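Long-range contacts in alpha-1,2-mannosidase (Bacteroides thetaiotaomicron, PDB 2WW2), which hydrolyses alpha-mannosidic linkages with inversion of configuration, as a calcium-dependent glycoside hydrolase of family 92 from a human gut symbiont: residues 4-9 / 266-271; 273-278 / 663-668; 655-660 / 672-677. One frame throughout, in Å; residues are numbered along the deposited sequence.

Contact 1 of 3, residues 4-9 / 266-271; sequences TVEFVD and QWNNYL
W267, N268 and L271, three residues on one side of the last turns of helix 256-271, receive the type I turn E6-D9 of the N-terminal arm. W267 offers mainly its CB, 3.5 Å from V8 CG2; the two side chains cross at about a right angle, and the indole leads off to bond A33 O through NE1. V8 presents this methyl because CG2 stands anti to its backbone N, while CG1 (chi1 74°) turns to the next helix residue. N268 makes the polar link: its OD1 accepts V8 N at 2.9 Å, with a C=O...N angle of 165° that puts the donor nearly along the C=O axis. V8 CG1 lies 3.3 Å from the same OD1. The N268 side chain crosses that of E6 at about a right angle, with ND2 3.5 Å from E6 CB; the E6 carboxylate bends off and takes K3 N on OE2. An alanine at N268 would probably leave V8 N without this acceptor and open a gap between the E6 and V8 side chains. L271 closes the apolar side, its CB 4.0 Å from F7 CB. Y288 of helix 281-294 both stacks on the F7 ring and touches L271, tying turn and helix together. The CD1 methyl of L271 reaches to the turn and ends 3.7 Å from V8 CA.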
loop_
_atom_site.group_PDB
_atom_site.type_symbol
_atom_site.label_atom_id
_atom_site.label_comp_id
_atom_site.label_asym_id
_atom_site.label_seq_id
_atom_site.Cartn_x
_atom_site.Cartn_y
_atom_site.Cartn_z
ATOM N N THR A 4 -8.720 -47.795 5.183
ATOM C CA THR A 4 -8.337 -47.331 6.508
ATOM C C THR A 4 -8.622 -45.837 6.718
ATOM O O THR A 4 -9.121 -45.436 7.775
ATOM C CB THR A 4 -6.832 -47.631 6.728
ATOM O OG1 THR A 4 -6.650 -49.052 6.672
ATOM C CG2 THR A 4 -6.339 -47.112 8.098
ATOM N N VAL A 5 -8.305 -45.010 5.729
ATOM C CA VAL A 5 -8.680 -43.605 5.788
ATOM C C VAL A 5 -9.616 -43.370 4.598
ATOM O O VAL A 5 -9.197 -43.502 3.445
ATOM C CB VAL A 5 -7.455 -42.649 5.684
ATOM C CG1 VAL A 5 -7.909 -41.163 5.817
ATOM C CG2 VAL A 5 -6.417 -42.960 6.782
ATOM N N GLU A 6 -10.872 -43.050 4.888
ATOM C CA GLU A 6 -11.887 -42.876 3.861
ATOM C C GLU A 6 -11.953 -41.402 3.467
ATOM O O GLU A 6 -11.466 -40.545 4.195
ATOM C CB GLU A 6 -13.257 -43.338 4.398
ATOM C CG GLU A 6 -13.330 -44.836 4.785
ATOM C CD GLU A 6 -13.618 -45.732 3.575
ATOM O OE1 GLU A 6 -13.586 -45.231 2.422
ATOM O OE2 GLU A 6 -13.864 -46.938 3.757
ATOM N N PHE A 7 -12.584 -41.095 2.337
ATOM C CA PHE A 7 -12.604 -39.717 1.868
ATOM C C PHE A 7 -13.195 -38.741 2.882
ATOM O O PHE A 7 -12.655 -37.635 3.064
ATOM C CB PHE A 7 -13.298 -39.619 0.505
ATOM C CG PHE A 7 -12.479 -40.220 -0.610
ATOM C CD1 PHE A 7 -11.097 -40.034 -0.633
ATOM C CD2 PHE A 7 -13.060 -40.982 -1.582
ATOM C CE1 PHE A 7 -10.316 -40.600 -1.641
ATOM C CE2 PHE A 7 -12.297 -41.557 -2.583
ATOM C CZ PHE A 7 -10.928 -41.362 -2.616
ATOM N N VAL A 8 -14.241 -39.152 3.593
ATOM C CA VAL A 8 -14.882 -38.225 4.559
ATOM C C VAL A 8 -13.947 -37.943 5.739
ATOM O O VAL A 8 -14.061 -36.906 6.378
ATOM C CB VAL A 8 -16.272 -38.738 5.051
ATOM C CG1 VAL A 8 -16.082 -39.890 6.038
ATOM C CG2 VAL A 8 -17.079 -37.610 5.698
ATOM N N ASP A 9 -13.006 -38.851 6.009
ATOM C CA ASP A 9 -12.019 -38.653 7.090
ATOM C C ASP A 9 -11.090 -37.463 6.816
ATOM O O ASP A 9 -10.462 -36.928 7.736
ATOM C CB ASP A 9 -11.163 -39.918 7.319
ATOM C CG ASP A 9 -11.981 -41.094 7.825
ATOM O OD1 ASP A 9 -12.948 -40.849 8.569
ATOM O OD2 ASP A 9 -11.656 -42.258 7.495
ATOM N N GLN A 266 -23.004 -41.976 3.295
ATOM C CA GLN A 266 -23.433 -41.030 2.259
ATOM C C GLN A 266 -22.289 -40.114 1.811
ATOM O O GLN A 266 -22.054 -39.918 0.609
ATOM C CB GLN A 266 -24.618 -40.199 2.761
ATOM C CG GLN A 266 -25.885 -41.041 2.910
ATOM C CD GLN A 266 -26.287 -41.682 1.579
ATOM O OE1 GLN A 266 -26.498 -40.980 0.586
ATOM N NE2 GLN A 266 -26.372 -43.006 1.550
ATOM N N TRP A 267 -21.573 -39.529 2.769
ATOM C CA TRP A 267 -20.471 -38.649 2.387
ATOM C C TRP A 267 -19.399 -39.417 1.605
ATOM O O TRP A 267 -18.894 -38.932 0.589
ATOM C CB TRP A 267 -19.870 -37.949 3.602
ATOM C CG TRP A 267 -20.723 -36.785 4.017
ATOM C CD1 TRP A 267 -21.563 -36.721 5.100
ATOM C CD2 TRP A 267 -20.847 -35.538 3.331
ATOM N NE1 TRP A 267 -22.196 -35.497 5.127
ATOM C CE2 TRP A 267 -21.773 -34.755 4.051
ATOM C CE3 TRP A 267 -20.270 -35.007 2.159
ATOM C CZ2 TRP A 267 -22.149 -33.476 3.643
ATOM C CZ3 TRP A 267 -20.616 -33.721 1.773
ATOM C CH2 TRP A 267 -21.555 -32.973 2.510
ATOM N N ASN A 268 -19.062 -40.619 2.053
ATOM C CA ASN A 268 -18.059 -41.374 1.319
ATOM C C ASN A 268 -18.514 -41.669 -0.117
ATOM O O ASN A 268 -17.714 -41.631 -1.053
ATOM C CB ASN A 268 -17.695 -42.663 2.061
ATOM C CG ASN A 268 -16.713 -42.410 3.193
ATOM O OD1 ASN A 268 -15.897 -41.500 3.108
ATOM N ND2 ASN A 268 -16.775 -43.219 4.239
ATOM N N ASN A 269 -19.797 -41.987 -0.280
ATOM C CA ASN A 269 -20.355 -42.239 -1.612
ATOM C C ASN A 269 -20.235 -41.020 -2.536
ATOM O O ASN A 269 -19.768 -41.129 -3.673
ATOM C CB ASN A 269 -21.829 -42.673 -1.512
ATOM C CG ASN A 269 -21.995 -44.118 -0.990
ATOM O OD1 ASN A 269 -21.019 -44.874 -0.867
ATOM N ND2 ASN A 269 -23.238 -44.507 -0.707
ATOM N N TYR A 270 -20.688 -39.868 -2.062
ATOM C CA TYR A 270 -20.683 -38.659 -2.891
ATOM C C TYR A 270 -19.275 -38.072 -3.061
ATOM O O TYR A 270 -18.890 -37.705 -4.178
ATOM C CB TYR A 270 -21.680 -37.611 -2.365
ATOM C CG TYR A 270 -23.125 -37.993 -2.673
ATOM C CD1 TYR A 270 -23.659 -37.786 -3.937
ATOM C CD2 TYR A 270 -23.933 -38.586 -1.707
ATOM C CE1 TYR A 270 -24.973 -38.155 -4.234
ATOM C CE2 TYR A 270 -25.235 -38.968 -1.996
ATOM C CZ TYR A 270 -25.742 -38.744 -3.252
ATOM O OH TYR A 270 -27.030 -39.106 -3.516
ATOM N N LEU A 271 -18.492 -38.008 -1.981
ATOM C CA LEU A 271 -17.108 -37.523 -2.117
ATOM C C LEU A 271 -16.330 -38.448 -3.041
ATOM O O LEU A 271 -15.470 -37.998 -3.803
ATOM C CB LEU A 271 -16.380 -37.412 -0.762
ATOM C CG LEU A 271 -17.013 -36.428 0.244
ATOM C CD1 LEU A 271 -16.393 -36.596 1.632
ATOM C CD2 LEU A 271 -16.907 -34.978 -0.253
#

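Contact 2 of 3, residues 273-278 / 663-668; sequences RVEAEG and TLHLPE
The H665 imidazole and the E275 carboxylate lie nearly coplanar, their planes 24° apart, and meet at the ring edge. There H665 NE2 donates to E275 OE1, at a modelled 2.4 Å, too short to be taken at face value; E275 CG also lies in the ring plane at this edge. The extended E275 chain (chi2 -170°) carries CD out to the ring. R273 O approaches the ring obliquely, while ND1 is hydrogen-bonded to N671 OD1, so both ring nitrogens have partners. In the backbone, H665 N donates to R273 O at 2.8 Å. E275 and T663 form a hydrogen-bonded pair, E275 N to T663 O 2.8 Å and T663 N to E275 O 2.9 Å. A water gives its hydrogens to E275 O and, at 2.6 Å, to E277 OE2, and accepts a hydrogen bond from T663 OG1 at 2.7 Å. V274 and L664, the adjoining non-hydrogen-bonded pair, point to the other face, where M640 of helix 632-640 touches both. The ladder is that of an antiparallel strand pair, with 274-277 as the outermost strand of a mixed sheet in the catalytic domain and a His-carboxylate hydrogen bond across it.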
loop_
_atom_site.group_PDB
_atom_site.type_symbol
_atom_site.label_atom_id
_atom_site.label_comp_id
_atom_site.label_asym_id
_atom_site.label_seq_id
_atom_site.Cartn_x
_atom_site.Cartn_y
_atom_site.Cartn_z
ATOM N N ARG A 273 -16.990 -39.930 -5.662
ATOM C CA ARG A 273 -17.146 -39.796 -7.108
ATOM C C ARG A 273 -15.933 -39.157 -7.773
ATOM O O ARG A 273 -15.761 -39.284 -8.985
ATOM C CB ARG A 273 -18.420 -39.046 -7.484
ATOM C CG ARG A 273 -19.682 -39.782 -7.072
ATOM C CD ARG A 273 -20.870 -39.234 -7.829
ATOM N NE ARG A 273 -22.113 -39.856 -7.392
ATOM C CZ ARG A 273 -23.312 -39.426 -7.753
ATOM N NH1 ARG A 273 -23.404 -38.368 -8.542
ATOM N NH2 ARG A 273 -24.413 -40.041 -7.316
ATOM N N VAL A 274 -15.102 -38.463 -6.996
ATOM C CA VAL A 274 -13.780 -38.107 -7.480
ATOM C C VAL A 274 -12.703 -38.634 -6.532
ATOM O O VAL A 274 -12.675 -38.310 -5.336
ATOM C CB VAL A 274 -13.604 -36.589 -7.855
ATOM C CG1 VAL A 274 -14.059 -35.687 -6.733
ATOM C CG2 VAL A 274 -12.128 -36.296 -8.254
ATOM N N GLU A 275 -11.859 -39.508 -7.059
ATOM C CA GLU A 275 -10.867 -40.169 -6.236
ATOM C C GLU A 275 -9.496 -39.565 -6.488
ATOM O O GLU A 275 -8.913 -39.785 -7.553
ATOM C CB GLU A 275 -10.750 -41.643 -6.608
ATOM C CG GLU A 275 -11.879 -42.539 -6.234
ATOM C CD GLU A 275 -11.486 -44.013 -6.471
ATOM O OE1 GLU A 275 -11.923 -44.583 -7.486
ATOM O OE2 GLU A 275 -10.706 -44.565 -5.672
ATOM N N ALA A 276 -8.965 -38.847 -5.507
ATOM C CA ALA A 276 -7.629 -38.273 -5.612
ATOM C C ALA A 276 -6.587 -39.199 -4.990
ATOM O O ALA A 276 -6.778 -39.687 -3.861
ATOM C CB ALA A 276 -7.586 -36.906 -4.938
ATOM N N GLU A 277 -5.485 -39.429 -5.707
ATOM C CA GLU A 277 -4.397 -40.302 -5.228
ATOM C C GLU A 277 -3.035 -39.644 -5.498
ATOM O O GLU A 277 -2.855 -38.954 -6.515
ATOM C CB GLU A 277 -4.431 -41.670 -5.935
ATOM C CG GLU A 277 -5.720 -42.469 -5.751
ATOM C CD GLU A 277 -5.734 -43.743 -6.588
ATOM O OE1 GLU A 277 -4.972 -44.666 -6.267
ATOM O OE2 GLU A 277 -6.500 -43.816 -7.574
ATOM N N GLY A 278 -2.076 -39.864 -4.613
ATOM C CA GLY A 278 -0.720 -39.351 -4.841
ATOM C C GLY A 278 -0.648 -37.874 -4.486
ATOM O O GLY A 278 -0.443 -37.025 -5.346
ATOM N N THR A 663 -9.470 -39.771 -10.445
ATOM C CA THR A 663 -10.396 -40.576 -11.216
ATOM C C THR A 663 -11.801 -40.054 -10.961
ATOM O O THR A 663 -12.256 -39.985 -9.816
ATOM C CB THR A 663 -10.328 -42.043 -10.793
ATOM O OG1 THR A 663 -8.999 -42.533 -11.000
ATOM C CG2 THR A 663 -11.297 -42.893 -11.615
ATOM N N LEU A 664 -12.474 -39.658 -12.033
ATOM C CA LEU A 664 -13.831 -39.179 -11.939
ATOM C C LEU A 664 -14.774 -40.327 -12.298
ATOM O O LEU A 664 -14.675 -40.905 -13.387
ATOM C CB LEU A 664 -14.034 -37.992 -12.886
ATOM C CG LEU A 664 -13.388 -36.651 -12.516
ATOM C CD1 LEU A 664 -11.860 -36.658 -12.756
ATOM C CD2 LEU A 664 -14.031 -35.557 -13.338
ATOM N N HIS A 665 -15.673 -40.662 -11.372
ATOM C CA HIS A 665 -16.646 -41.727 -11.569
ATOM C C HIS A 665 -17.928 -41.113 -12.060
ATOM O O HIS A 665 -18.696 -40.527 -11.285
ATOM C CB HIS A 665 -16.850 -42.504 -10.271
ATOM C CG HIS A 665 -15.628 -43.261 -9.856
ATOM N ND1 HIS A 665 -15.106 -44.289 -10.614
ATOM C CD2 HIS A 665 -14.798 -43.112 -8.797
ATOM C CE1 HIS A 665 -14.012 -44.751 -10.031
ATOM N NE2 HIS A 665 -13.799 -44.050 -8.929
ATOM N N LEU A 666 -18.122 -41.213 -13.369
ATOM C CA LEU A 666 -19.218 -40.550 -14.050
ATOM C C LEU A 666 -20.395 -41.492 -14.288
ATOM O O LEU A 666 -20.308 -42.696 -14.010
ATOM C CB LEU A 666 -18.709 -39.933 -15.354
ATOM C CG LEU A 666 -17.547 -38.959 -15.102
ATOM C CD1 LEU A 666 -16.830 -38.558 -16.376
ATOM C CD2 LEU A 666 -18.006 -37.711 -14.354
ATOM N N PRO A 667 -21.518 -40.946 -14.764
ATOM C CA PRO A 667 -22.695 -41.785 -15.008
ATOM C C PRO A 667 -22.431 -42.948 -15.974
ATOM O O PRO A 667 -21.550 -42.865 -16.831
ATOM C CB PRO A 667 -23.702 -40.801 -15.623
ATOM C CG PRO A 667 -23.347 -39.467 -14.949
ATOM C CD PRO A 667 -21.813 -39.502 -14.895
ATOM N N GLU A 668 -23.208 -44.016 -15.812
ATOM C CA GLU A 668 -23.199 -45.174 -16.706
ATOM C C GLU A 668 -21.869 -45.913 -16.705
ATOM O O GLU A 668 -21.422 -46.454 -17.720
ATOM C CB GLU A 668 -23.677 -44.763 -18.094
ATOM C CG GLU A 668 -25.148 -44.363 -18.016
ATOM C CD GLU A 668 -25.637 -43.605 -19.221
ATOM O OE1 GLU A 668 -24.854 -42.819 -19.798
ATOM O OE2 GLU A 668 -26.814 -43.794 -19.590
HETATM O O HOH W 1 -7.458 -41.804 -8.900
#

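Contact 3 of 3, residues 655-660 / 672-677; sequences GSPLFK and FVVSAA
The carbonyl oxygen F659 O is gripped by N679 ND2 and by a water 2.8 Å away, and it rests 3.8 Å from A676 CB. The same water gives its second hydrogen to V674 O at 3.0 Å, bridging the two backbones. The chains also meet directly: A676 N donates to K660 O at 2.8 Å in a fairly straight bond (166° at the hydrogen), although the donor stands 38° out of the carbonyl plane. In return K660 CA points its hydrogen at A676 O, 3.4 Å away. The K660 side chain runs out extended beside the backbone of A676 and A677, then bends at its end (chi4 -60°), where NZ makes a weak bond to A677 O at 3.4 Å; N679 O is its stronger partner. A bound glycerol, probably from the crystallisation liquor, lies nearby and bonds L658 O. Alongside the polar links P657 makes the apolar contacts. Its ring sets CG 3.9 Å from A676 CB and CB 4.2 Å from V674 CG1, the methyl anti to the valine N. Strand 710-717 lines this layer, with L714 against P657 and M716 against A676. S675 points away and bonds E711 through OG. K660 and A676 keep the antiparallel register of L664 and F672, four residues after K660 and four before A676, so the arrangement is the open end of the beta hairpin 661-665/671-675, where the incoming loop and the outgoing chain are still held by one backbone bond and a bridging water.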
loop_
_atom_site.group_PDB
_atom_site.type_symbol
_atom_site.label_atom_id
_atom_site.label_comp_id
_atom_site.label_asym_id
_atom_site.label_seq_id
_atom_site.Cartn_x
_atom_site.Cartn_y
_atom_site.Cartn_z
ATOM N N GLY A 655 -5.698 -26.631 -16.756
ATOM C CA GLY A 655 -4.738 -25.931 -15.919
ATOM C C GLY A 655 -3.567 -26.861 -15.697
ATOM O O GLY A 655 -2.815 -27.170 -16.626
ATOM N N SER A 656 -3.448 -27.347 -14.470
ATOM C CA SER A 656 -2.402 -28.289 -14.101
ATOM C C SER A 656 -2.907 -28.976 -12.842
ATOM O O SER A 656 -3.297 -28.284 -11.888
ATOM C CB SER A 656 -1.096 -27.531 -13.824
ATOM O OG SER A 656 -0.128 -28.391 -13.275
ATOM N N PRO A 657 -2.959 -30.322 -12.850
ATOM C CA PRO A 657 -3.557 -31.091 -11.758
ATOM C C PRO A 657 -2.664 -31.029 -10.525
ATOM O O PRO A 657 -1.430 -30.877 -10.648
ATOM C CB PRO A 657 -3.573 -32.525 -12.299
ATOM C CG PRO A 657 -2.385 -32.572 -13.240
ATOM C CD PRO A 657 -2.349 -31.191 -13.869
ATOM N N LEU A 658 -3.276 -31.204 -9.359
ATOM C CA LEU A 658 -2.537 -31.179 -8.103
ATOM C C LEU A 658 -1.998 -32.556 -7.693
ATOM O O LEU A 658 -0.956 -32.656 -7.031
ATOM C CB LEU A 658 -3.448 -30.635 -6.984
ATOM C CG LEU A 658 -2.760 -30.380 -5.642
ATOM C CD1 LEU A 658 -1.774 -29.191 -5.774
ATOM C CD2 LEU A 658 -3.827 -30.124 -4.563
ATOM N N PHE A 659 -2.697 -33.620 -8.078
ATOM C CA PHE A 659 -2.350 -34.971 -7.593
ATOM C C PHE A 659 -1.648 -35.798 -8.669
ATOM O O PHE A 659 -1.658 -35.428 -9.840
ATOM C CB PHE A 659 -3.614 -35.704 -7.123
ATOM C CG PHE A 659 -4.314 -35.022 -5.951
ATOM C CD1 PHE A 659 -3.867 -35.233 -4.649
ATOM C CD2 PHE A 659 -5.386 -34.156 -6.165
ATOM C CE1 PHE A 659 -4.504 -34.596 -3.555
ATOM C CE2 PHE A 659 -6.039 -33.522 -5.090
ATOM C CZ PHE A 659 -5.593 -33.748 -3.782
ATOM N N LYS A 660 -1.060 -36.936 -8.286
ATOM C CA LYS A 660 -0.502 -37.841 -9.289
ATOM C C LYS A 660 -1.619 -38.490 -10.103
ATOM O O LYS A 660 -1.407 -38.927 -11.244
ATOM C CB LYS A 660 0.404 -38.902 -8.639
ATOM C CG LYS A 660 1.731 -38.306 -8.182
ATOM C CD LYS A 660 2.583 -39.297 -7.427
ATOM C CE LYS A 660 3.841 -38.623 -6.882
ATOM N NZ LYS A 660 4.673 -38.056 -7.995
ATOM N N PHE A 672 -13.222 -41.248 -15.963
ATOM C CA PHE A 672 -12.210 -40.460 -16.645
ATOM C C PHE A 672 -11.053 -40.230 -15.703
ATOM O O PHE A 672 -11.241 -39.722 -14.588
ATOM C CB PHE A 672 -12.764 -39.121 -17.143
ATOM C CG PHE A 672 -11.828 -38.424 -18.105
ATOM C CD1 PHE A 672 -11.948 -38.621 -19.462
ATOM C CD2 PHE A 672 -10.791 -37.626 -17.634
ATOM C CE1 PHE A 672 -11.078 -38.013 -20.354
ATOM C CE2 PHE A 672 -9.916 -37.012 -18.517
ATOM C CZ PHE A 672 -10.062 -37.213 -19.889
ATOM N N VAL A 673 -9.856 -40.595 -16.143
ATOM C CA VAL A 673 -8.656 -40.431 -15.319
ATOM C C VAL A 673 -7.766 -39.293 -15.812
ATOM O O VAL A 673 -7.449 -39.222 -17.002
ATOM C CB VAL A 673 -7.831 -41.720 -15.318
ATOM C CG1 VAL A 673 -6.428 -41.496 -14.674
ATOM C CG2 VAL A 673 -8.607 -42.840 -14.613
ATOM N N VAL A 674 -7.360 -38.401 -14.911
ATOM C CA VAL A 674 -6.283 -37.472 -15.232
ATOM C C VAL A 674 -5.057 -38.017 -14.515
ATOM O O VAL A 674 -4.978 -37.969 -13.283
ATOM C CB VAL A 674 -6.548 -36.017 -14.770
ATOM C CG1 VAL A 674 -5.335 -35.122 -15.088
ATOM C CG2 VAL A 674 -7.812 -35.451 -15.409
ATOM N N SER A 675 -4.118 -38.590 -15.260
ATOM C CA SER A 675 -2.900 -39.076 -14.597
ATOM C C SER A 675 -1.691 -38.169 -14.845
ATOM O O SER A 675 -1.494 -37.641 -15.944
ATOM C CB SER A 675 -2.611 -40.540 -14.951
ATOM O OG SER A 675 -2.197 -40.643 -16.288
ATOM N N ALA A 676 -0.891 -37.983 -13.804
ATOM C CA ALA A 676 0.271 -37.117 -13.856
ATOM C C ALA A 676 1.324 -37.797 -12.988
ATOM O O ALA A 676 1.651 -37.334 -11.888
ATOM C CB ALA A 676 -0.091 -35.713 -13.314
ATOM N N ALA A 677 1.842 -38.914 -13.492
ATOM C CA ALA A 677 2.631 -39.818 -12.664
ATOM C C ALA A 677 3.866 -39.151 -12.083
ATOM O O ALA A 677 4.309 -39.518 -10.997
ATOM C CB ALA A 677 3.008 -41.095 -13.450
HETATM O O HOH W 2 -3.849 -35.852 -11.536
#

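Overall arrangement
Contact 2 lies between contacts 1 and 3, with centres about 12 Å apart for contacts 1 and 2, about 11 Å for 2 and 3, and about 20 Å for 1 and 3. Contact 1 closes before contact 2 opens, while the segments of contacts 2 and 3 alternate along the chain. Helix 256-271 leads directly into strand 274-277, and the F7 ring packs on E275. Contacts 2 and 3 share the mixed sheet, where L664 N to F672 O and K660 N to G278 O probably bond them. The N-terminal segment 4-9 thus packs on helix 256-271 and on the edge strand of the sheet, whose next two strands come from the late hairpin 661-665/671-675.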